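Local atomic coordinates of cytosol aminopeptidase (Coxiella burnetii, PDB entry 3IJ3), a protein that probably removes N-terminal amino acids from peptides as a manganese-dependent metalloaminopeptidase of the M17 family. Residues Y97-G102 with F133-Y138; K106-G111 with Y149-F154; D234-D239 with R295-I300; K244-G249 with E349-I354. All coordinates share one frame; numbering follows the deposited sequence.

Contact 1: Y97-G102 with F133-Y138; sequences YSWDFG and FGLGSY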
# COMPACT_ATOMS: atom_id res chain seq x y z
N TYR A 97 37.93 -15.60 -18.94
CA TYR A 97 36.56 -15.12 -18.64
C TYR A 97 35.55 -15.30 -19.80
O TYR A 97 34.39 -15.65 -19.56
CB TYR A 97 36.60 -13.67 -18.15
CG TYR A 97 35.25 -13.11 -17.84
CD1 TYR A 97 34.47 -13.67 -16.83
CD2 TYR A 97 34.76 -12.00 -18.51
CE1 TYR A 97 33.22 -13.15 -16.53
CE2 TYR A 97 33.52 -11.48 -18.21
CZ TYR A 97 32.76 -12.06 -17.22
OH TYR A 97 31.52 -11.54 -16.92
N SER A 98 35.98 -15.04 -21.02
CA SER A 98 35.14 -15.25 -22.23
C SER A 98 34.01 -14.26 -22.55
O SER A 98 33.88 -13.87 -23.72
CB SER A 98 34.61 -16.69 -22.28
OG SER A 98 35.70 -17.61 -22.24
N TRP A 99 33.18 -13.88 -21.58
CA TRP A 99 32.09 -12.94 -21.86
C TRP A 99 32.53 -11.58 -22.40
O TRP A 99 31.71 -10.89 -22.98
CB TRP A 99 31.15 -12.66 -20.66
CG TRP A 99 30.08 -13.67 -20.38
CD1 TRP A 99 29.92 -14.40 -19.23
CD2 TRP A 99 29.01 -14.06 -21.25
NE1 TRP A 99 28.82 -15.20 -19.33
CE2 TRP A 99 28.24 -15.02 -20.55
CE3 TRP A 99 28.63 -13.69 -22.55
CZ2 TRP A 99 27.11 -15.62 -21.11
CZ3 TRP A 99 27.49 -14.30 -23.11
CH2 TRP A 99 26.75 -15.25 -22.38
N ASP A 100 33.79 -11.17 -22.22
CA ASP A 100 34.19 -9.87 -22.79
C ASP A 100 34.00 -9.91 -24.31
O ASP A 100 33.68 -8.88 -24.95
CB ASP A 100 35.64 -9.50 -22.45
CG ASP A 100 35.86 -9.26 -20.96
OD1 ASP A 100 35.12 -8.44 -20.38
OD2 ASP A 100 36.80 -9.86 -20.39
N PHE A 101 34.20 -11.10 -24.90
CA PHE A 101 34.01 -11.28 -26.35
C PHE A 101 32.55 -11.06 -26.75
O PHE A 101 32.26 -10.71 -27.88
CB PHE A 101 34.49 -12.66 -26.81
CG PHE A 101 35.98 -12.81 -26.78
CD1 PHE A 101 36.74 -12.54 -27.92
CD2 PHE A 101 36.63 -13.20 -25.62
CE1 PHE A 101 38.10 -12.64 -27.89
CE2 PHE A 101 38.00 -13.31 -25.59
CZ PHE A 101 38.74 -13.04 -26.73
N GLY A 102 31.63 -11.26 -25.81
CA GLY A 102 30.21 -11.02 -26.10
C GLY A 102 29.89 -9.59 -26.48
O GLY A 102 28.90 -9.32 -27.17
N PHE A 133 30.76 -14.27 -28.88
CA PHE A 133 30.62 -13.33 -29.99
C PHE A 133 29.22 -13.42 -30.62
O PHE A 133 28.54 -12.40 -30.84
CB PHE A 133 31.67 -13.56 -31.07
CG PHE A 133 31.51 -12.64 -32.25
CD1 PHE A 133 32.07 -11.37 -32.22
CD2 PHE A 133 30.77 -13.01 -33.34
CE1 PHE A 133 31.89 -10.51 -33.28
CE2 PHE A 133 30.59 -12.14 -34.41
CZ PHE A 133 31.15 -10.90 -34.36
N GLY A 134 28.81 -14.66 -30.92
CA GLY A 134 27.52 -14.91 -31.52
C GLY A 134 26.36 -14.48 -30.60
O GLY A 134 25.42 -13.85 -31.06
N LEU A 135 26.46 -14.79 -29.32
CA LEU A 135 25.42 -14.42 -28.34
C LEU A 135 25.22 -12.92 -28.24
O LEU A 135 24.09 -12.44 -28.07
CB LEU A 135 25.71 -15.02 -26.97
CG LEU A 135 25.63 -16.55 -26.94
CD1 LEU A 135 25.93 -17.08 -25.55
CD2 LEU A 135 24.25 -17.04 -27.42
N GLY A 136 26.31 -12.16 -28.37
CA GLY A 136 26.23 -10.72 -28.35
C GLY A 136 25.75 -10.10 -29.64
O GLY A 136 25.53 -8.89 -29.68
N SER A 137 25.62 -10.90 -30.70
CA SER A 137 25.12 -10.43 -32.00
C SER A 137 23.59 -10.56 -32.14
O SER A 137 22.99 -10.17 -33.14
CB SER A 137 25.81 -11.19 -33.14
OG SER A 137 27.22 -10.99 -33.08
N TYR A 138 22.96 -11.13 -31.11
CA TYR A 138 21.53 -11.35 -31.09
C TYR A 138 20.69 -10.07 -31.06
O TYR A 138 20.93 -9.15 -30.26
CB TYR A 138 21.17 -12.20 -29.86
CG TYR A 138 19.69 -12.50 -29.72
CD1 TYR A 138 19.12 -13.61 -30.33
CD2 TYR A 138 18.87 -11.69 -28.94
CE1 TYR A 138 17.76 -13.88 -30.22
CE2 TYR A 138 17.52 -11.95 -28.80
CZ TYR A 138 16.95 -13.05 -29.44
OH TYR A 138 15.60 -13.28 -29.28
O HOH W 1 29.35 -9.85 -29.98
O HOH W 2 27.76 -7.20 -28.55
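The indole of Trp-99 and the isobutyl group of Leu-135 make the one apolar side-chain contact between 97-102 and 133-138. Methyl CD1 of Leu-135 approaches the six-membered ring at its outer corner, 3.8 Å from CH2 of Trp-99, and comes obliquely, neither squarely over the face nor in the ring plane. With CG of Trp-99 beside its own backbone N (chi1 -81°), the long indole reaches across to the helix end; Arg-461 adds a cation-pi contact to the same ring. The ring of Phe-133 is likewise met obliquely, by the carbonyl oxygen of Phe-101, while the edge of the Phe-101 ring receives, in plane, the carbonyl oxygen of Ser-98 from its own turn.

The backbones close up without a direct conventional hydrogen bond. The carbonyl oxygen of Gly-102 lies 3.2 Å from CA of Gly-136, a nearly straight CA-H...O contact (166° at the hydrogen). Gly-136, without a side chain, lets that oxygen come directly to its CA. Two waters lie between the carbonyls, one within reach of O of Gly-102 (2.9 Å) and O of Phe-133, the other within reach of O of Gly-102 (2.8 Å) and O of Gly-136.

The loop before helix 104-107 thus meets the end of helix 123-135 largely through carbonyl oxygens, which cannot bond one another directly; the two waters sit at hydrogen-bonding distance between them.

Contact 2: K106-G111 with Y149-F154; sequences KVLPPG and YLAKLF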
# COMPACT_ATOMS: atom_id res chain seq x y z
N LYS A 106 28.75 -5.01 -30.75
CA LYS A 106 28.31 -3.62 -30.48
C LYS A 106 29.38 -2.54 -30.62
O LYS A 106 29.06 -1.35 -30.71
CB LYS A 106 27.66 -3.51 -29.10
CG LYS A 106 26.27 -4.14 -29.00
CD LYS A 106 25.71 -3.92 -27.60
CE LYS A 106 24.31 -4.46 -27.41
NZ LYS A 106 23.30 -3.74 -28.22
N VAL A 107 30.65 -2.93 -30.67
CA VAL A 107 31.75 -1.97 -30.74
C VAL A 107 32.66 -2.13 -31.95
O VAL A 107 33.36 -1.18 -32.32
CB VAL A 107 32.59 -1.98 -29.43
CG1 VAL A 107 31.71 -1.55 -28.23
CG2 VAL A 107 33.24 -3.35 -29.18
N LEU A 108 32.66 -3.30 -32.57
CA LEU A 108 33.55 -3.54 -33.71
C LEU A 108 33.24 -2.76 -34.95
O LEU A 108 32.08 -2.56 -35.30
CB LEU A 108 33.58 -5.01 -34.11
CG LEU A 108 34.43 -5.96 -33.27
CD1 LEU A 108 34.19 -7.40 -33.72
CD2 LEU A 108 35.90 -5.59 -33.38
N PRO A 109 34.29 -2.29 -35.64
CA PRO A 109 34.04 -1.68 -36.92
C PRO A 109 33.56 -2.77 -37.88
O PRO A 109 33.64 -3.96 -37.56
CB PRO A 109 35.43 -1.19 -37.36
CG PRO A 109 36.30 -1.22 -36.16
CD PRO A 109 35.72 -2.26 -35.26
N PRO A 110 33.07 -2.39 -39.06
CA PRO A 110 32.65 -3.39 -40.05
C PRO A 110 33.80 -4.29 -40.51
O PRO A 110 34.97 -3.84 -40.55
CB PRO A 110 32.18 -2.52 -41.23
CG PRO A 110 31.73 -1.26 -40.60
CD PRO A 110 32.75 -1.02 -39.51
N GLY A 111 33.50 -5.55 -40.83
CA GLY A 111 34.54 -6.45 -41.34
C GLY A 111 34.40 -7.91 -41.03
O GLY A 111 33.45 -8.34 -40.37
N TYR A 149 24.36 -6.14 -37.28
CA TYR A 149 25.73 -5.75 -36.99
C TYR A 149 26.58 -6.05 -38.21
O TYR A 149 26.31 -6.99 -38.94
CB TYR A 149 26.26 -6.48 -35.78
CG TYR A 149 25.50 -6.17 -34.52
CD1 TYR A 149 25.55 -4.91 -33.94
CD2 TYR A 149 24.76 -7.15 -33.87
CE1 TYR A 149 24.86 -4.63 -32.79
CE2 TYR A 149 24.08 -6.88 -32.70
CZ TYR A 149 24.13 -5.63 -32.17
OH TYR A 149 23.46 -5.39 -31.01
N LEU A 150 27.60 -5.24 -38.43
CA LEU A 150 28.45 -5.38 -39.62
C LEU A 150 29.75 -6.14 -39.41
O LEU A 150 30.53 -6.26 -40.34
CB LEU A 150 28.75 -4.00 -40.20
CG LEU A 150 27.49 -3.20 -40.57
CD1 LEU A 150 27.88 -1.81 -41.09
CD2 LEU A 150 26.64 -3.97 -41.58
N ALA A 151 30.00 -6.60 -38.19
CA ALA A 151 31.18 -7.39 -37.92
C ALA A 151 30.78 -8.87 -37.90
O ALA A 151 29.76 -9.25 -37.29
CB ALA A 151 31.81 -6.99 -36.60
N LYS A 152 31.57 -9.70 -38.58
CA LYS A 152 31.37 -11.15 -38.60
C LYS A 152 32.65 -11.84 -38.19
O LYS A 152 33.74 -11.28 -38.39
CB LYS A 152 30.91 -11.63 -39.97
CG LYS A 152 29.57 -11.04 -40.40
CD LYS A 152 29.08 -11.75 -41.65
CE LYS A 152 27.72 -11.24 -42.12
NZ LYS A 152 27.25 -12.14 -43.23
N LEU A 153 32.52 -13.03 -37.61
CA LEU A 153 33.67 -13.76 -37.09
C LEU A 153 33.82 -15.12 -37.74
O LEU A 153 32.85 -15.87 -37.89
CB LEU A 153 33.51 -13.96 -35.58
CG LEU A 153 34.68 -14.47 -34.74
CD1 LEU A 153 35.84 -13.44 -34.75
CD2 LEU A 153 34.20 -14.71 -33.28
N PHE A 154 35.06 -15.46 -38.08
CA PHE A 154 35.33 -16.74 -38.64
C PHE A 154 35.10 -17.84 -37.60
O PHE A 154 35.57 -17.73 -36.46
CB PHE A 154 36.75 -16.82 -39.17
CG PHE A 154 37.12 -18.18 -39.66
CD1 PHE A 154 36.44 -18.74 -40.73
CD2 PHE A 154 38.12 -18.92 -39.05
CE1 PHE A 154 36.76 -20.01 -41.19
CE2 PHE A 154 38.44 -20.19 -39.51
CZ PHE A 154 37.75 -20.73 -40.57
O HOH W 3 29.61 -4.54 -35.52
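Lys-106 and Tyr-149 run obliquely past each other, the lysine passing beside the phenol so that its CG lies 3.7 Å from OH of Tyr-149. A bend in the last torsion (chi4 -66°) then turns the ammonium back to the hydroxyl, and NZ of Lys-106 donates to OH of Tyr-149 at 3.2 Å. A long, flexible chain suits this place, since its CG lies obliquely by the ring and the charge at the far end reaches the oxygen. Pro-110 and Leu-150 also pass at a slant, their CB atoms 3.9 Å apart. Deeper in, the small methyl of Ala-151 fits against Leu-108: its CB is 3.6 Å from CB of Leu-108 and also touches O of Pro-109, a buried oxygen without a polar partner.

Gly-111 closes the pairing. Its N donates to O of Leu-150 (3.1 Å), from 36° above the carbonyl plane, and its O accepts from N of Lys-152 (2.9 Å). Its extended backbone with positive phi is one that glycine readily adopts.

This parallel bridge of Gly-111 with Ala-151 starts the pairing of strands 111-114 and 151-154 in the N-terminal domain's mixed sheet. Phe-133 of helix 123-135 packs on Leu-108, and Ala-65 of a second subunit lies against Pro-109.

Contact 3: D234-D239 with R295-I300; sequences DLKWGD and RLRLLI. With PG4 (tetraethylene glycol), chain O; SO4 (sulfate ion), chain G.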
# COMPACT_ATOMS: atom_id res chain seq x y z
N ASP A 234 3.98 -33.61 -25.07
CA ASP A 234 4.74 -34.82 -24.68
C ASP A 234 5.54 -35.31 -25.88
O ASP A 234 4.97 -35.84 -26.83
CB ASP A 234 3.73 -35.88 -24.21
CG ASP A 234 4.37 -37.15 -23.61
OD1 ASP A 234 5.60 -37.28 -23.57
OD2 ASP A 234 3.59 -38.05 -23.15
N LEU A 235 6.84 -35.03 -25.87
CA LEU A 235 7.75 -35.42 -26.94
C LEU A 235 8.64 -36.57 -26.51
O LEU A 235 9.11 -36.62 -25.36
CB LEU A 235 8.62 -34.22 -27.38
CG LEU A 235 9.80 -34.44 -28.36
CD1 LEU A 235 10.19 -33.13 -29.06
CD2 LEU A 235 11.03 -35.03 -27.64
N LYS A 236 8.89 -37.51 -27.44
CA LYS A 236 9.79 -38.63 -27.19
C LYS A 236 10.77 -38.82 -28.34
O LYS A 236 10.42 -38.64 -29.51
CB LYS A 236 9.04 -39.95 -26.93
CG LYS A 236 8.33 -39.95 -25.60
CD LYS A 236 7.65 -41.27 -25.27
CE LYS A 236 7.25 -41.29 -23.79
NZ LYS A 236 6.64 -42.58 -23.35
N TRP A 237 11.98 -39.22 -27.99
CA TRP A 237 13.04 -39.47 -28.96
C TRP A 237 14.06 -40.44 -28.41
O TRP A 237 14.29 -40.50 -27.22
CB TRP A 237 13.75 -38.14 -29.29
CG TRP A 237 15.00 -38.21 -30.11
CD1 TRP A 237 15.10 -38.02 -31.44
CD2 TRP A 237 16.34 -38.46 -29.63
NE1 TRP A 237 16.41 -38.14 -31.85
CE2 TRP A 237 17.20 -38.40 -30.75
CE3 TRP A 237 16.90 -38.70 -28.37
CZ2 TRP A 237 18.59 -38.59 -30.66
CZ3 TRP A 237 18.27 -38.91 -28.27
CH2 TRP A 237 19.10 -38.84 -29.41
N GLY A 238 14.67 -41.22 -29.30
CA GLY A 238 15.76 -42.07 -28.90
C GLY A 238 15.46 -43.54 -28.80
O GLY A 238 14.30 -43.96 -28.88
N ASP A 239 16.53 -44.31 -28.61
CA ASP A 239 16.46 -45.76 -28.49
C ASP A 239 15.68 -46.15 -27.25
O ASP A 239 16.01 -45.71 -26.16
CB ASP A 239 17.88 -46.33 -28.43
CG ASP A 239 17.93 -47.85 -28.55
OD1 ASP A 239 17.00 -48.55 -28.09
OD2 ASP A 239 18.92 -48.36 -29.11
N ARG A 295 17.03 -42.23 -23.84
CA ARG A 295 15.63 -42.24 -24.27
C ARG A 295 15.07 -40.96 -23.67
O ARG A 295 14.82 -40.87 -22.46
CB ARG A 295 14.91 -43.48 -23.75
CG ARG A 295 13.44 -43.56 -24.08
CD ARG A 295 13.11 -43.42 -25.57
NE ARG A 295 11.67 -43.61 -25.80
CZ ARG A 295 11.06 -43.60 -26.99
NH1 ARG A 295 11.75 -43.39 -28.12
NH2 ARG A 295 9.74 -43.80 -27.04
N LEU A 296 14.90 -39.95 -24.52
CA LEU A 296 14.46 -38.63 -24.11
C LEU A 296 12.96 -38.47 -24.13
O LEU A 296 12.27 -38.93 -25.06
CB LEU A 296 15.05 -37.59 -25.07
CG LEU A 296 14.60 -36.12 -24.92
CD1 LEU A 296 15.10 -35.56 -23.58
CD2 LEU A 296 15.13 -35.31 -26.10
N ARG A 297 12.44 -37.83 -23.09
CA ARG A 297 11.04 -37.46 -23.06
C ARG A 297 11.02 -36.02 -22.57
O ARG A 297 11.79 -35.65 -21.67
CB ARG A 297 10.24 -38.37 -22.13
CG ARG A 297 8.79 -38.01 -22.07
CD ARG A 297 8.03 -38.91 -21.11
NE ARG A 297 6.59 -38.87 -21.34
CZ ARG A 297 5.70 -39.53 -20.59
NH1 ARG A 297 6.10 -40.23 -19.53
NH2 ARG A 297 4.41 -39.48 -20.90
N LEU A 298 10.18 -35.20 -23.18
CA LEU A 298 9.98 -33.80 -22.81
C LEU A 298 8.50 -33.56 -22.56
O LEU A 298 7.66 -33.82 -23.43
CB LEU A 298 10.48 -32.88 -23.93
CG LEU A 298 10.09 -31.40 -23.86
CD1 LEU A 298 10.82 -30.67 -22.71
CD2 LEU A 298 10.41 -30.71 -25.18
N LEU A 299 8.18 -33.09 -21.35
CA LEU A 299 6.82 -32.81 -20.93
C LEU A 299 6.69 -31.34 -20.59
O LEU A 299 7.42 -30.82 -19.73
CB LEU A 299 6.46 -33.67 -19.70
CG LEU A 299 6.24 -35.15 -19.97
CD1 LEU A 299 6.38 -35.97 -18.67
CD2 LEU A 299 4.85 -35.35 -20.61
N ILE A 300 5.78 -30.66 -21.29
CA ILE A 300 5.51 -29.24 -21.06
C ILE A 300 4.01 -28.95 -20.88
O ILE A 300 3.23 -29.08 -21.84
CB ILE A 300 6.03 -28.36 -22.23
CG1 ILE A 300 7.55 -28.42 -22.33
CG2 ILE A 300 5.54 -26.91 -22.09
CD1 ILE A 300 8.11 -27.82 -23.66
O1 PG4 O . 8.81 -44.69 -30.84
C1 PG4 O . 10.00 -43.99 -31.25
C2 PG4 O . 9.91 -42.52 -30.84
O2 PG4 O . 11.17 -41.86 -31.02
C3 PG4 O . 11.36 -41.36 -32.35
C4 PG4 O . 12.76 -40.80 -32.56
O3 PG4 O . 13.78 -41.70 -32.11
C5 PG4 O . 15.05 -41.43 -32.71
C6 PG4 O . 16.01 -42.59 -32.50
O4 PG4 O . 17.35 -42.09 -32.49
C7 PG4 O . 18.27 -42.88 -31.72
C8 PG4 O . 18.97 -43.90 -32.61
O5 PG4 O . 19.37 -45.04 -31.84
S SO4 G . 6.84 -45.33 -25.31
O1 SO4 G . 6.42 -44.58 -26.49
O2 SO4 G . 7.46 -46.59 -25.72
O3 SO4 G . 7.81 -44.56 -24.56
O4 SO4 G . 5.69 -45.64 -24.46
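The chain of Arg-297 runs straight from CG to NE, starting anti to the backbone N (chi1 180°), and Asp-234 starts the same way. This brings the two side chains across each other at a slant on one face of an antiparallel strand pair, so that the carboxylate meets the NE and NH2 side of the guanidinium. Strands 231-237 and 295-305 are neighbours in the central mixed sheet of the catalytic domain. The grip is side-on and bidentate: NE of Arg-297 donates to OD1 of Asp-234 (2.9 Å) and NH2 to OD2 (2.8 Å), both almost straight. The acceptors lie in the guanidinium plane, but the carboxylate is turned 29° from it. Lys-236 runs alongside, its ammonium over one guanidinium face, and Leu-299 CD1 lies over the other. Asp-234 and Glu-345 probably ease this closeness of cations.

On the opposite face, Leu-235, Leu-296 and Leu-298 meet helices 186-200 and 275-289, where apolar residues belong, and the Trp-237 ring edge touches CB of Leu-296. Tetraethylene glycol, probably from the crystallisation liquor, lies over one face of that ring and accepts through its O3 from N of Gly-238 (3.0 Å).

Bent at chi2 (55°), Arg-295 turns back so that its NH1 donates to O of Gly-238 (2.7 Å). A sulfate, probably of similar origin and also bound by Lys-203, accepts through its O3 from NH2 of Arg-295 (3.2 Å) and NZ of Lys-236 (2.6 Å).

Contact 4: K244-G249 with E349-I354; sequences KVTLVG and EDPDLI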
# COMPACT_ATOMS: atom_id res chain seq x y z
N LYS A 244 16.34 -43.67 -19.52
CA LYS A 244 15.33 -42.65 -19.67
C LYS A 244 15.70 -41.37 -18.95
O LYS A 244 15.91 -41.36 -17.74
CB LYS A 244 13.98 -43.16 -19.18
CG LYS A 244 13.34 -44.24 -20.03
CD LYS A 244 11.98 -44.64 -19.42
CE LYS A 244 11.16 -45.55 -20.33
NZ LYS A 244 11.82 -46.82 -20.59
N VAL A 245 15.80 -40.28 -19.71
CA VAL A 245 16.03 -38.93 -19.17
C VAL A 245 14.78 -38.17 -19.55
O VAL A 245 14.48 -38.05 -20.75
CB VAL A 245 17.27 -38.27 -19.76
CG1 VAL A 245 17.36 -36.78 -19.32
CG2 VAL A 245 18.52 -39.06 -19.37
N THR A 246 14.05 -37.65 -18.55
CA THR A 246 12.82 -36.93 -18.78
C THR A 246 12.96 -35.49 -18.31
O THR A 246 13.36 -35.22 -17.15
CB THR A 246 11.60 -37.61 -18.09
OG1 THR A 246 11.45 -38.95 -18.59
CG2 THR A 246 10.26 -36.77 -18.30
N LEU A 247 12.65 -34.56 -19.22
CA LEU A 247 12.73 -33.13 -18.99
C LEU A 247 11.32 -32.58 -18.88
O LEU A 247 10.43 -32.94 -19.65
CB LEU A 247 13.45 -32.45 -20.14
CG LEU A 247 14.82 -33.01 -20.54
CD1 LEU A 247 15.41 -32.18 -21.73
CD2 LEU A 247 15.79 -33.06 -19.35
N VAL A 248 11.12 -31.72 -17.89
CA VAL A 248 9.84 -31.10 -17.63
C VAL A 248 10.01 -29.59 -17.58
O VAL A 248 10.93 -29.08 -16.93
CB VAL A 248 9.26 -31.63 -16.33
CG1 VAL A 248 7.88 -30.96 -16.04
CG2 VAL A 248 9.14 -33.17 -16.35
N GLY A 249 9.16 -28.85 -18.27
CA GLY A 249 9.25 -27.40 -18.26
C GLY A 249 7.93 -26.66 -18.08
O GLY A 249 6.94 -26.98 -18.73
N GLU A 349 7.08 -43.99 -15.45
CA GLU A 349 8.04 -44.79 -16.23
C GLU A 349 9.30 -45.18 -15.45
O GLU A 349 10.19 -45.84 -16.01
CB GLU A 349 8.48 -44.00 -17.48
CG GLU A 349 7.37 -43.75 -18.46
CD GLU A 349 7.85 -43.07 -19.73
OE1 GLU A 349 8.61 -42.08 -19.64
OE2 GLU A 349 7.42 -43.51 -20.83
N ASP A 350 9.42 -44.75 -14.19
CA ASP A 350 10.62 -45.02 -13.38
C ASP A 350 11.89 -44.64 -14.18
O ASP A 350 12.79 -45.46 -14.41
CB ASP A 350 10.69 -46.49 -12.95
CG ASP A 350 11.75 -46.73 -11.89
OD1 ASP A 350 12.11 -45.76 -11.18
OD2 ASP A 350 12.25 -47.87 -11.78
N PRO A 351 11.96 -43.38 -14.62
CA PRO A 351 13.07 -42.93 -15.43
C PRO A 351 14.38 -42.88 -14.65
O PRO A 351 14.36 -42.85 -13.41
CB PRO A 351 12.64 -41.52 -15.88
CG PRO A 351 11.74 -41.04 -14.82
CD PRO A 351 11.06 -42.27 -14.25
N ASP A 352 15.50 -42.86 -15.38
CA ASP A 352 16.81 -42.78 -14.74
C ASP A 352 17.06 -41.40 -14.12
O ASP A 352 17.79 -41.27 -13.13
CB ASP A 352 17.92 -43.07 -15.76
CG ASP A 352 19.25 -43.38 -15.11
OD1 ASP A 352 19.30 -44.29 -14.26
OD2 ASP A 352 20.28 -42.79 -15.50
N LEU A 353 16.42 -40.38 -14.70
CA LEU A 353 16.58 -38.99 -14.27
C LEU A 353 15.42 -38.13 -14.73
O LEU A 353 14.91 -38.32 -15.84
CB LEU A 353 17.86 -38.40 -14.91
CG LEU A 353 18.14 -36.91 -14.67
CD1 LEU A 353 18.46 -36.66 -13.20
CD2 LEU A 353 19.31 -36.50 -15.59
N ILE A 354 14.99 -37.22 -13.87
CA ILE A 354 13.99 -36.21 -14.21
C ILE A 354 14.61 -34.85 -13.91
O ILE A 354 15.19 -34.67 -12.83
CB ILE A 354 12.68 -36.31 -13.39
CG1 ILE A 354 12.04 -37.68 -13.56
CG2 ILE A 354 11.70 -35.14 -13.80
CD1 ILE A 354 10.81 -37.93 -12.63
O HOH W 4 9.31 -40.35 -17.80
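The carbonyl oxygen of Lys-244 receives two neighbouring N-H groups, that of Leu-353 at 3.2 Å from N to O and, more weakly because the bond is bent, that of Asp-352. One rung further, N of Thr-246 donates to O of Leu-353 across 2.9 Å, almost straight at 170°. CB of Lys-244 packs on CB of Pro-351 at 3.9 Å. The aliphatic chain of Lys-244 crosses that of Glu-349 at about a right angle, and the two meet through methylenes. Their charged ends stay apart, with NZ of Lys-244 lying 5.5 Å from OE2 of Glu-349. Val-248 and Ile-354 lie side by side and point the same way, CG2 against CG2 at 4.1 Å; beta-branched residues suit strands.

The pairing is parallel, Val-245 with Leu-353 and Thr-246 with Ile-354, and joins strands 244-252 and 353-359 in the mixed sheet of the catalytic domain, with helix 335-347 leading into the second strand. Asp-350 leaves that helix with positive phi, and Pro-351 then starts the extended run toward the strand.

Thr-246 holds its hydroxyl beside the backbone N (chi1 -59°), and from there OG1 of Thr-246 donates to a water at 2.7 Å, which in turn donates to OE1 of Glu-349 at 2.6 Å. The carboxylate is fixed from outside: Arg-297 pairs with OE1 and Lys-236 with OE2. OD2 of Asp-352 is hydrogen-bonded to the hydroxyl of Tyr-481, whose helix 470-481 also packs on Val-245 and Leu-353, while Ala-346 and Leu-339 of helix 335-347 lie against Thr-246 and Val-248.

In the fold
Contacts 1 and 2 belong to the N-terminal domain, contacts 3 and 4 to the catalytic domain. The first two touch, their centres 12 Å apart: Phe-133 of contact 1 packs on Leu-108 and Leu-153 of contact 2. Contacts 3 and 4, with centres 9 Å apart, share one sheet, since strand 244-252 lies beside strand 295-305; NZ of Lys-236 meets OE2 of Glu-349 at 2.8 Å. Contacts 1 and 2 do not touch contacts 3 and 4; the nearest atoms of contacts 1 and 3 are about 17 Å apart. Lys-250, next after Gly-249 of contact 4, binds the lithium ion with Asp-255, Asp-273 and Glu-334; the Val-248 side chain is about 14 Å from the ion.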